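Local coordinates for protein HupZ (Streptococcus sp. 'group A', PDB 5ESC) that degrades heme in vitro as a dimeric split-barrel enzyme and probably serves the bacterium in heme breakdown, at residues D8-Q13 with I64-R69; D39-Y44 with V107-V112; I54-N59 with G79-Q84; L73-V78 with E113-L118. All coordinates share one frame; numbering follows the deposited sequence.

In the fold
From the N terminus, helix 4-12 is the first element to be tied down: contact 1 sets its end against strand 61-68, closing a loop of 50 residues. Strand 41-46 lies inside that loop and pairs with strand 106-117 in contact 2, so contacts 1 and 2 cross. Contact 3, helix 51-59 on strand 73-84, is nested within the loop that contact 2 closes and crosses contact 1. Contact 4 opens after contact 1 has closed, joins strands 73-84 and 106-117, and crosses contacts 2 and 3. All four reach one antiparallel sheet, that of the split barrel; contacts 1 and 4 lie on the same side of the chain's centre and both touch the second subunit.

Contact 1 of 4, residues D8-Q13 with I64-R69; sequences DLINNQ and IAFVDR
Helix 4-12 of this split-barrel fold ends against strand 61-68, the axes of the two short segments crossing almost at right angles, 7.9 Å apart. Gln13, the first residue to leave the helical conformation, carries much of the contact. Its CB lies near Val67 O, and with CG anti to the carbonyl carbon (chi1 -52°) the chain passes closely over that oxygen, Gln13 CG standing 3.2 Å from Val67 O. A bend at chi2 (-59°) lays the amide beside the strand, with CD near Asp68 CA. At the tip each amide atom takes a water: NE2 donates to one that in turn donates to Asp68 OD2, and OE1 accepts from another that receives Arg69 N. A glutamine suits this place because it can donate and accept at once. Asp68 OD1 is turned to the backbone N of Arg71.

Below these polar groups the packing is apolar. Ile10 lays CG1 over one face of the Phe66 ring, a CH-pi contact 4.0 Å from the centroid, while Gln13 O lies in the ring plane at its edge. The flat, wide phenyl group thus fills the angle between helix and strand. Phe42 of strand 41-46 also packs on Ile10. Leu9, one turn before Gln13, reaches the strand backbone, its methyl CD2 coming to 3.5 Å from Asp68 N.

Contact 2 of 4, residues D39-Y44 with V107-V112; sequences DKTFIY and VGIIHV
Five backbone hydrogen bonds join 39-44 to 107-112, the antiparallel pairing of strands 41-46 and 106-117 in the split-barrel sheet. Phe42 and Ile110 form a hydrogen-bonded pair: Phe42 N reaches Ile110 O in the carbonyl plane, whereas Ile110 N meets Phe42 O at 2.8 Å from above its plane. Tyr44 and Gly108 form the next such pair, and Val112 N to Lys40 O adds the fifth bond. Between them, Thr41 CA and Ile43 CA bring their hydrogens to Ile110 O and Gly108 O.

On the face carrying Phe42 and Tyr44, the Phe42 ring offers its edge to Val112, with Phe42 CD2 3.6 Å from Val112 CG2. Tyr44 CG takes the crowded position between backbone N and carbonyl carbon (chi1 80°), which folds the ring over Gly108: Tyr44 CE1 lies 3.5 Å from Gly108 CA. Gly108, with no side chain, lets the ring lie directly against its CA. Ile110 CD1 meets the ring's edge, 4.0 Å from Tyr44 CD1. On the other face branched residues lie side by side, Thr41 CG2 touching Ile109 CG2 at 3.6 Å and Ile43 CG2 meeting Ile109 CG1.

Further out, Phe77 packs edge-to-face with Phe42, and Tyr89 of helix 88-97 lies against Ile43 and Ile109. Glu46 holds the Tyr44 hydroxyl, Asp38 the Thr41 hydroxyl, and Glu82 binds His111 NE2. One water donates to Thr41 OG1 and lies in the plane of the His111 ring, 2.9 Å from His111 ND1. With both ring nitrogens engaged the imidazole's rotation is probably fixed, and the nearby carboxylate would favour a proton on NE2.

Contact 3 of 4, residues I54-N59 with G79-Q84; sequences INIEDN and GTAEIQ
Ile56 stands with CG1 anti to the carbonyl carbon (chi1 -69°) and CG2 anti to the backbone N, a setting that turns CG2 onto strand 79-84. Glu57, one residue on, has CG anti to its carbonyl carbon and then runs extended (chi2 -178°), so that its CG and OE2 reach Ile83. Ile83 has chi1 near -61°, which brings CG1 to the helix.

These torsions make Ile56 CG2 the hub. It rests 3.7 Å from Ala81 CB, the same distance from Ile83 CG1, and 3.6 Å from Ala81 O, so one methyl sits over the backbone between two residues on the same side of the strand. Ile56 CG1 also touches Ala81 CB at 3.9 Å. The small alanine lets the helix come close, with Ile56 and Ala81 CA atoms 6.0 Å apart, and the larger Ile83 closes the side of the methyl. Glu57 crosses Ile83 at about a right angle: its aliphatic CG packs on Ile83 CG1 at 3.8 Å, while OE2 passes near Ile83 CG2 and makes a salt bridge with Arg53.

Helix 51-59 therefore packs across strand 73-84 of the split barrel, and Tyr44 of strand 41-46 touches both Ile56 and Ile83. A water donates to Asn59 O and is hydrogen-bonded to Thr80 OG1, 2.8 Å from it.

No direct hydrogen bond joins the two segments. Cohesion rests on aliphatic groups, branched Ile56 and Ile83 and the small Ala81, and on the Glu57 CG methylene, which packs on Ile83 while the carboxylate is paired with an arginine of its own helix.

Contact 4 of 4, residues L73-V78 with E113-L118; sequences LGYRFV and ERIFNL
Strands 73-84 and 106-117 run antiparallel in the split-barrel sheet, and a classic beta bulge interrupts their pairing where Glu113 and Arg114 both face Val78. Among the backbone hydrogen bonds, Val78 O is gripped twice, by Glu113 N at 2.8 Å and by Arg114 N at 3.1 Å. Arg76 and Phe116 exchange two in-plane bonds, and Leu118 N approaches Gly74 O from well above its carbonyl plane. Among side-chain polar groups, Asn117 runs beside Tyr75, Asn117 ND2 3.4 Å from Tyr75 CE1; its OD1 binds Gln119 N and a water that Gly74 N also reaches.

Apolar contacts lie on both faces. Phe77 and Ile115 lie side by side, Phe77 CD2 3.7 Å from Ile115 CG1. On the other face Val78 CG2 meets the Phe116 ring at its edge.

Of the charged groups, Arg114 makes a salt bridge from NH1 to Glu113 OE1 and has Val78 CG1 over its guanidinium. Arginine suits position 76 because its flat group can lie on a ring while NH1 reaches a carboxylate, that of Glu63 on the adjacent strand 61-68. A bend at chi3 (64°) lays this guanidinium over Phe116, offset toward the ring's rim, the planes 4° apart, with Arg76 NH2 3.2 Å from Phe116 CD2.

Contact 1 of 4, residues D8-Q13 with I64-R69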
# COMPACT_ATOMS: atom_id res chain seq x y z
N ASP A 8 2.85 1.84 -18.37
CA ASP A 8 2.56 3.27 -18.26
C ASP A 8 2.31 3.65 -16.82
O ASP A 8 2.80 4.67 -16.39
CB ASP A 8 1.31 3.66 -19.05
CG ASP A 8 1.46 3.46 -20.55
OD1 ASP A 8 2.61 3.40 -21.09
OD2 ASP A 8 0.38 3.35 -21.16
N LEU A 9 1.51 2.83 -16.12
CA LEU A 9 1.29 3.03 -14.67
C LEU A 9 2.54 2.93 -13.85
O LEU A 9 2.84 3.84 -13.03
CB LEU A 9 0.28 2.03 -14.09
CG LEU A 9 -1.14 2.60 -14.19
CD1 LEU A 9 -1.75 2.20 -15.52
CD2 LEU A 9 -2.02 2.09 -13.08
N ILE A 10 3.29 1.85 -14.10
CA ILE A 10 4.56 1.64 -13.43
C ILE A 10 5.43 2.86 -13.66
O ILE A 10 6.09 3.35 -12.73
CB ILE A 10 5.31 0.34 -13.94
CG1 ILE A 10 4.54 -0.92 -13.51
CG2 ILE A 10 6.71 0.35 -13.40
CD1 ILE A 10 4.90 -2.23 -14.17
N ASN A 11 5.47 3.34 -14.92
CA ASN A 11 6.30 4.53 -15.27
C ASN A 11 5.71 5.82 -14.72
O ASN A 11 6.39 6.76 -14.46
CB ASN A 11 6.50 4.69 -16.77
CG ASN A 11 7.46 3.68 -17.39
OD1 ASN A 11 8.33 3.10 -16.73
ND2 ASN A 11 7.29 3.46 -18.71
N ASN A 12 4.41 5.86 -14.56
CA ASN A 12 3.76 7.11 -14.13
C ASN A 12 3.28 7.24 -12.71
O ASN A 12 3.06 8.37 -12.28
CB ASN A 12 2.66 7.48 -15.14
CG ASN A 12 3.26 7.88 -16.45
OD1 ASN A 12 4.02 8.82 -16.48
ND2 ASN A 12 3.05 7.10 -17.49
N GLN A 13 3.15 6.13 -11.96
CA GLN A 13 2.58 6.16 -10.60
C GLN A 13 3.62 5.66 -9.58
O GLN A 13 4.63 5.04 -9.95
CB GLN A 13 1.28 5.33 -10.53
CG GLN A 13 0.21 5.64 -11.58
CD GLN A 13 -0.25 7.10 -11.52
OE1 GLN A 13 -0.13 7.74 -10.48
NE2 GLN A 13 -0.65 7.65 -12.66
N ILE A 64 2.97 -5.31 -4.57
CA ILE A 64 3.22 -3.97 -4.95
C ILE A 64 2.02 -3.50 -5.70
O ILE A 64 1.52 -4.22 -6.62
CB ILE A 64 4.44 -3.82 -5.94
CG1 ILE A 64 5.70 -4.52 -5.44
CG2 ILE A 64 4.68 -2.35 -6.30
CD1 ILE A 64 6.68 -4.71 -6.59
N ALA A 65 1.55 -2.30 -5.38
CA ALA A 65 0.42 -1.69 -6.08
C ALA A 65 0.75 -0.38 -6.81
O ALA A 65 1.51 0.45 -6.29
CB ALA A 65 -0.78 -1.58 -5.14
N PHE A 66 0.23 -0.23 -8.03
CA PHE A 66 0.33 0.98 -8.80
C PHE A 66 -1.09 1.37 -9.17
O PHE A 66 -1.81 0.54 -9.76
CB PHE A 66 1.10 0.74 -10.11
CG PHE A 66 2.54 0.47 -9.91
CD1 PHE A 66 3.41 1.52 -9.76
CD2 PHE A 66 3.01 -0.84 -9.78
CE1 PHE A 66 4.76 1.29 -9.63
CE2 PHE A 66 4.36 -1.07 -9.62
CZ PHE A 66 5.22 0.00 -9.51
N VAL A 67 -1.47 2.60 -8.81
CA VAL A 67 -2.84 3.09 -9.00
C VAL A 67 -2.81 4.43 -9.76
O VAL A 67 -2.12 5.37 -9.37
CB VAL A 67 -3.65 3.19 -7.67
CG1 VAL A 67 -5.03 3.77 -7.93
CG2 VAL A 67 -3.86 1.82 -6.99
N ASP A 68 -3.48 4.49 -10.91
CA ASP A 68 -3.72 5.78 -11.55
C ASP A 68 -5.07 6.30 -11.02
O ASP A 68 -6.15 5.80 -11.43
CB ASP A 68 -3.76 5.65 -13.06
CG ASP A 68 -3.99 7.03 -13.76
OD1 ASP A 68 -4.67 7.91 -13.16
OD2 ASP A 68 -3.43 7.22 -14.85
N ARG A 69 -4.97 7.23 -10.06
CA ARG A 69 -6.10 7.75 -9.29
C ARG A 69 -7.19 8.35 -10.21
O ARG A 69 -8.38 8.15 -9.94
CB ARG A 69 -5.62 8.81 -8.28
CG ARG A 69 -6.26 8.77 -6.90
CD ARG A 69 -7.47 9.66 -6.75
NE ARG A 69 -7.64 10.32 -5.44
CZ ARG A 69 -6.80 11.22 -4.92
NH1 ARG A 69 -5.65 11.54 -5.52
NH2 ARG A 69 -7.08 11.78 -3.75
O HOH W 1 -0.77 6.25 -15.30
O HOH W 2 -2.68 8.51 -9.45

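Contact 2 of 4, residues D39-Y44 with V107-V112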
# COMPACT_ATOMS: atom_id res chain seq x y z
N ASP A 39 10.28 -8.60 -17.87
CA ASP A 39 8.84 -8.82 -17.84
C ASP A 39 8.40 -9.56 -16.57
O ASP A 39 7.23 -9.83 -16.42
CB ASP A 39 8.36 -9.63 -19.13
CG ASP A 39 8.23 -8.74 -20.41
OD1 ASP A 39 8.10 -7.47 -20.37
OD2 ASP A 39 8.27 -9.32 -21.54
N LYS A 40 9.29 -10.06 -15.72
CA LYS A 40 8.82 -10.63 -14.45
C LYS A 40 9.58 -10.19 -13.20
O LYS A 40 9.44 -10.83 -12.16
CB LYS A 40 8.74 -12.16 -14.45
CG LYS A 40 9.92 -12.81 -15.00
CD LYS A 40 9.68 -14.24 -15.49
CE LYS A 40 8.31 -14.52 -15.99
NZ LYS A 40 8.32 -15.87 -16.68
N THR A 41 10.29 -9.08 -13.27
CA THR A 41 11.20 -8.69 -12.19
C THR A 41 11.14 -7.19 -12.03
O THR A 41 11.24 -6.50 -13.02
CB THR A 41 12.63 -9.13 -12.49
OG1 THR A 41 12.60 -10.47 -12.97
CG2 THR A 41 13.59 -9.04 -11.20
N PHE A 42 11.01 -6.71 -10.81
CA PHE A 42 11.18 -5.30 -10.52
C PHE A 42 12.44 -5.19 -9.70
O PHE A 42 12.87 -6.18 -9.05
CB PHE A 42 10.08 -4.75 -9.61
CG PHE A 42 8.74 -4.55 -10.24
CD1 PHE A 42 8.37 -3.30 -10.77
CD2 PHE A 42 7.80 -5.59 -10.26
CE1 PHE A 42 7.13 -3.11 -11.29
CE2 PHE A 42 6.55 -5.39 -10.82
CZ PHE A 42 6.20 -4.14 -11.31
N ILE A 43 13.07 -4.03 -9.68
CA ILE A 43 14.13 -3.76 -8.76
C ILE A 43 13.79 -2.42 -8.11
O ILE A 43 13.02 -1.64 -8.70
CB ILE A 43 15.58 -3.76 -9.36
CG1 ILE A 43 15.80 -2.79 -10.57
CG2 ILE A 43 16.05 -5.22 -9.70
CD1 ILE A 43 17.22 -2.43 -10.80
N TYR A 44 14.37 -2.15 -6.94
CA TYR A 44 14.27 -0.83 -6.32
C TYR A 44 15.58 -0.54 -5.60
O TYR A 44 16.28 -1.46 -5.24
CB TYR A 44 13.03 -0.67 -5.39
CG TYR A 44 13.16 -1.26 -3.98
CD1 TYR A 44 12.80 -2.56 -3.72
CD2 TYR A 44 13.62 -0.49 -2.92
CE1 TYR A 44 12.90 -3.11 -2.43
CE2 TYR A 44 13.72 -1.04 -1.60
CZ TYR A 44 13.36 -2.35 -1.39
OH TYR A 44 13.40 -2.96 -0.16
N VAL A 107 20.05 -3.47 -3.19
CA VAL A 107 18.99 -3.45 -4.15
C VAL A 107 17.91 -4.50 -3.75
O VAL A 107 18.26 -5.59 -3.30
CB VAL A 107 19.56 -3.74 -5.60
CG1 VAL A 107 20.28 -5.10 -5.74
CG2 VAL A 107 18.48 -3.51 -6.67
N GLY A 108 16.65 -4.16 -3.87
CA GLY A 108 15.54 -5.07 -3.64
C GLY A 108 15.18 -5.64 -5.01
O GLY A 108 15.11 -4.90 -5.98
N ILE A 109 14.90 -6.95 -5.12
CA ILE A 109 14.64 -7.53 -6.40
C ILE A 109 13.34 -8.31 -6.21
O ILE A 109 13.31 -9.14 -5.27
CB ILE A 109 15.70 -8.49 -6.74
CG1 ILE A 109 17.02 -7.79 -7.03
CG2 ILE A 109 15.40 -9.20 -8.10
CD1 ILE A 109 18.08 -8.61 -6.38
N ILE A 110 12.31 -8.06 -7.01
CA ILE A 110 11.01 -8.65 -6.74
C ILE A 110 10.78 -9.58 -7.92
O ILE A 110 10.73 -9.11 -9.02
CB ILE A 110 9.91 -7.62 -6.67
CG1 ILE A 110 10.03 -6.69 -5.44
CG2 ILE A 110 8.52 -8.19 -6.56
CD1 ILE A 110 11.17 -5.73 -5.46
N HIS A 111 10.56 -10.84 -7.62
CA HIS A 111 10.21 -11.88 -8.60
C HIS A 111 8.69 -11.99 -8.66
O HIS A 111 8.05 -12.49 -7.74
CB HIS A 111 10.86 -13.20 -8.21
CG HIS A 111 12.35 -13.09 -8.04
ND1 HIS A 111 13.20 -12.99 -9.11
CD2 HIS A 111 13.13 -13.03 -6.94
CE1 HIS A 111 14.44 -12.90 -8.68
NE2 HIS A 111 14.43 -12.90 -7.37
N VAL A 112 8.14 -11.47 -9.72
CA VAL A 112 6.74 -11.39 -9.89
C VAL A 112 6.13 -12.77 -10.19
O VAL A 112 6.58 -13.49 -11.08
CB VAL A 112 6.35 -10.38 -10.95
CG1 VAL A 112 4.85 -10.48 -11.26
CG2 VAL A 112 6.67 -8.99 -10.48
O HOH W 3 11.90 -12.86 -11.65

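Contact 3 of 4, residues I54-N59 with G79-Q84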
# COMPACT_ATOMS: atom_id res chain seq x y z
N ILE A 54 13.63 -5.30 6.27
CA ILE A 54 13.67 -6.28 7.32
C ILE A 54 12.67 -7.43 7.03
O ILE A 54 12.97 -8.61 7.22
CB ILE A 54 13.31 -5.60 8.65
CG1 ILE A 54 14.34 -4.54 8.98
CG2 ILE A 54 13.25 -6.58 9.81
CD1 ILE A 54 15.73 -5.06 8.93
N ASN A 55 11.50 -7.07 6.58
CA ASN A 55 10.45 -8.03 6.27
C ASN A 55 10.86 -8.86 5.05
O ASN A 55 10.66 -10.10 5.04
CB ASN A 55 9.13 -7.30 6.01
CG ASN A 55 8.51 -6.68 7.28
OD1 ASN A 55 8.97 -6.89 8.38
ND2 ASN A 55 7.47 -5.89 7.08
N ILE A 56 11.35 -8.21 3.97
CA ILE A 56 11.87 -8.98 2.78
C ILE A 56 12.96 -10.03 3.17
O ILE A 56 12.88 -11.20 2.82
CB ILE A 56 12.36 -8.08 1.62
CG1 ILE A 56 11.16 -7.37 0.96
CG2 ILE A 56 13.17 -8.85 0.61
CD1 ILE A 56 11.55 -6.12 0.22
N GLU A 57 13.91 -9.59 3.96
CA GLU A 57 14.95 -10.51 4.44
C GLU A 57 14.38 -11.58 5.36
O GLU A 57 14.84 -12.70 5.27
CB GLU A 57 16.12 -9.73 5.14
CG GLU A 57 16.76 -8.77 4.17
CD GLU A 57 17.94 -7.98 4.77
OE1 GLU A 57 18.40 -8.39 5.83
OE2 GLU A 57 18.43 -6.99 4.21
N ASP A 58 13.39 -11.27 6.20
CA ASP A 58 12.75 -12.28 7.04
C ASP A 58 12.00 -13.37 6.26
O ASP A 58 12.13 -14.56 6.56
CB ASP A 58 11.78 -11.71 8.06
CG ASP A 58 11.16 -12.80 8.97
OD1 ASP A 58 11.89 -13.29 9.86
OD2 ASP A 58 9.98 -13.21 8.74
N ASN A 59 11.18 -12.98 5.30
CA ASN A 59 10.26 -13.99 4.66
C ASN A 59 9.99 -13.78 3.18
O ASN A 59 9.29 -14.53 2.56
CB ASN A 59 8.94 -14.04 5.46
CG ASN A 59 8.25 -12.68 5.49
OD1 ASN A 59 7.84 -12.13 4.42
ND2 ASN A 59 8.16 -12.07 6.68
N GLY A 79 4.54 -11.33 -5.37
CA GLY A 79 5.66 -12.28 -5.56
C GLY A 79 6.54 -12.44 -4.37
O GLY A 79 6.06 -12.22 -3.21
N THR A 80 7.79 -12.84 -4.61
CA THR A 80 8.76 -13.04 -3.58
C THR A 80 9.97 -12.14 -3.89
O THR A 80 10.30 -11.97 -5.06
CB THR A 80 9.18 -14.53 -3.48
OG1 THR A 80 9.93 -14.70 -2.27
CG2 THR A 80 10.07 -15.01 -4.65
N ALA A 81 10.57 -11.58 -2.86
CA ALA A 81 11.64 -10.61 -2.96
C ALA A 81 12.89 -11.00 -2.23
O ALA A 81 12.85 -11.84 -1.29
CB ALA A 81 11.16 -9.24 -2.51
N GLU A 82 14.02 -10.40 -2.62
CA GLU A 82 15.29 -10.64 -1.97
C GLU A 82 16.03 -9.34 -1.99
O GLU A 82 15.73 -8.48 -2.81
CB GLU A 82 16.16 -11.70 -2.71
CG GLU A 82 16.15 -11.67 -4.21
CD GLU A 82 17.15 -12.66 -4.87
OE1 GLU A 82 16.88 -13.08 -6.04
OE2 GLU A 82 18.20 -13.02 -4.20
N ILE A 83 17.01 -9.23 -1.13
CA ILE A 83 17.85 -8.05 -1.03
C ILE A 83 19.27 -8.52 -1.40
O ILE A 83 19.69 -9.57 -0.94
CB ILE A 83 17.85 -7.49 0.40
CG1 ILE A 83 16.47 -7.09 0.81
CG2 ILE A 83 18.82 -6.31 0.54
CD1 ILE A 83 15.91 -5.82 0.13
N GLN A 84 19.99 -7.78 -2.27
CA GLN A 84 21.32 -8.08 -2.64
C GLN A 84 22.20 -6.82 -2.40
O GLN A 84 21.74 -5.67 -2.56
CB GLN A 84 21.50 -8.63 -4.04
CG GLN A 84 20.82 -10.02 -4.24
CD GLN A 84 21.01 -10.57 -5.62
OE1 GLN A 84 21.70 -9.99 -6.41
NE2 GLN A 84 20.35 -11.66 -5.93
O HOH W 4 8.25 -14.91 -0.08

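Contact 4 of 4, residues L73-V78 with E113-L118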
# COMPACT_ATOMS: atom_id res chain seq x y z
N LEU A 73 -7.37 3.29 -12.99
CA LEU A 73 -6.67 2.09 -13.45
C LEU A 73 -5.68 1.68 -12.33
O LEU A 73 -5.27 2.52 -11.53
CB LEU A 73 -5.91 2.42 -14.72
CG LEU A 73 -6.76 2.80 -15.97
CD1 LEU A 73 -5.86 3.24 -17.13
CD2 LEU A 73 -7.72 1.69 -16.40
N GLY A 74 -5.31 0.40 -12.29
CA GLY A 74 -4.29 -0.05 -11.38
C GLY A 74 -4.02 -1.52 -11.41
O GLY A 74 -4.83 -2.32 -11.95
N TYR A 75 -2.86 -1.88 -10.88
CA TYR A 75 -2.44 -3.28 -10.84
C TYR A 75 -1.74 -3.57 -9.56
O TYR A 75 -1.06 -2.68 -8.98
CB TYR A 75 -1.50 -3.57 -12.00
CG TYR A 75 -2.15 -3.49 -13.36
CD1 TYR A 75 -2.85 -4.60 -13.92
CD2 TYR A 75 -2.08 -2.31 -14.09
CE1 TYR A 75 -3.47 -4.48 -15.16
CE2 TYR A 75 -2.69 -2.17 -15.32
CZ TYR A 75 -3.36 -3.25 -15.85
OH TYR A 75 -3.92 -3.05 -17.06
N ARG A 76 -1.87 -4.80 -9.14
CA ARG A 76 -1.21 -5.32 -7.94
C ARG A 76 -0.29 -6.48 -8.42
O ARG A 76 -0.77 -7.42 -9.10
CB ARG A 76 -2.29 -5.83 -6.96
CG ARG A 76 -1.80 -6.62 -5.74
CD ARG A 76 -2.87 -6.79 -4.65
NE ARG A 76 -3.99 -7.57 -5.14
CZ ARG A 76 -4.18 -8.86 -4.91
NH1 ARG A 76 -3.37 -9.55 -4.12
NH2 ARG A 76 -5.22 -9.47 -5.45
N PHE A 77 1.01 -6.38 -8.14
CA PHE A 77 2.01 -7.39 -8.49
C PHE A 77 2.36 -8.17 -7.20
O PHE A 77 2.81 -7.61 -6.13
CB PHE A 77 3.23 -6.73 -9.10
CG PHE A 77 2.93 -5.94 -10.33
CD1 PHE A 77 2.42 -4.68 -10.24
CD2 PHE A 77 3.08 -6.50 -11.59
CE1 PHE A 77 2.05 -3.95 -11.37
CE2 PHE A 77 2.75 -5.78 -12.73
CZ PHE A 77 2.21 -4.49 -12.62
N VAL A 78 2.18 -9.47 -7.24
CA VAL A 78 2.46 -10.30 -6.10
C VAL A 78 3.65 -11.17 -6.36
O VAL A 78 3.72 -11.79 -7.45
CB VAL A 78 1.28 -11.20 -5.73
CG1 VAL A 78 1.60 -12.06 -4.48
CG2 VAL A 78 0.03 -10.38 -5.47
N GLU A 113 5.13 -13.16 -9.39
CA GLU A 113 4.44 -14.48 -9.55
C GLU A 113 3.04 -14.37 -10.09
O GLU A 113 2.61 -15.22 -10.87
CB GLU A 113 4.40 -15.24 -8.21
CG GLU A 113 5.79 -15.65 -7.74
CD GLU A 113 5.86 -16.23 -6.32
OE1 GLU A 113 4.91 -16.24 -5.50
OE2 GLU A 113 6.93 -16.72 -5.99
N ARG A 114 2.32 -13.36 -9.66
CA ARG A 114 0.99 -13.05 -10.19
C ARG A 114 0.70 -11.59 -10.26
O ARG A 114 1.34 -10.79 -9.54
CB ARG A 114 -0.09 -13.77 -9.44
CG ARG A 114 0.25 -14.25 -8.10
CD ARG A 114 -0.23 -15.66 -7.79
NE ARG A 114 -0.58 -15.60 -6.37
CZ ARG A 114 0.28 -15.59 -5.34
NH1 ARG A 114 1.61 -15.68 -5.52
NH2 ARG A 114 -0.21 -15.49 -4.10
N ILE A 115 -0.21 -11.23 -11.15
CA ILE A 115 -0.63 -9.88 -11.40
C ILE A 115 -2.17 -9.82 -11.36
O ILE A 115 -2.87 -10.75 -11.81
CB ILE A 115 -0.11 -9.35 -12.72
CG1 ILE A 115 1.41 -9.56 -12.84
CG2 ILE A 115 -0.58 -7.89 -12.89
CD1 ILE A 115 1.96 -9.37 -14.25
N PHE A 116 -2.69 -8.77 -10.71
CA PHE A 116 -4.18 -8.55 -10.53
C PHE A 116 -4.51 -7.16 -10.97
O PHE A 116 -3.74 -6.24 -10.73
CB PHE A 116 -4.63 -8.77 -9.09
CG PHE A 116 -4.38 -10.17 -8.59
CD1 PHE A 116 -5.25 -11.21 -8.93
CD2 PHE A 116 -3.28 -10.47 -7.84
CE1 PHE A 116 -5.02 -12.52 -8.48
CE2 PHE A 116 -3.03 -11.77 -7.38
CZ PHE A 116 -3.90 -12.80 -7.69
N ASN A 117 -5.60 -7.03 -11.71
CA ASN A 117 -6.02 -5.76 -12.23
C ASN A 117 -6.80 -5.17 -11.06
O ASN A 117 -7.55 -5.90 -10.45
CB ASN A 117 -6.92 -5.96 -13.49
CG ASN A 117 -6.97 -4.73 -14.44
OD1 ASN A 117 -7.24 -3.59 -14.01
ND2 ASN A 117 -6.74 -4.98 -15.75
N LEU A 118 -6.58 -3.90 -10.72
CA LEU A 118 -7.42 -3.24 -9.69
C LEU A 118 -8.53 -2.41 -10.37
O LEU A 118 -9.16 -1.61 -9.71
CB LEU A 118 -6.61 -2.36 -8.74
CG LEU A 118 -5.42 -2.97 -8.03
CD1 LEU A 118 -4.57 -1.82 -7.51
CD2 LEU A 118 -5.76 -3.93 -6.89
O HOH W 5 -6.47 -1.28 -14.15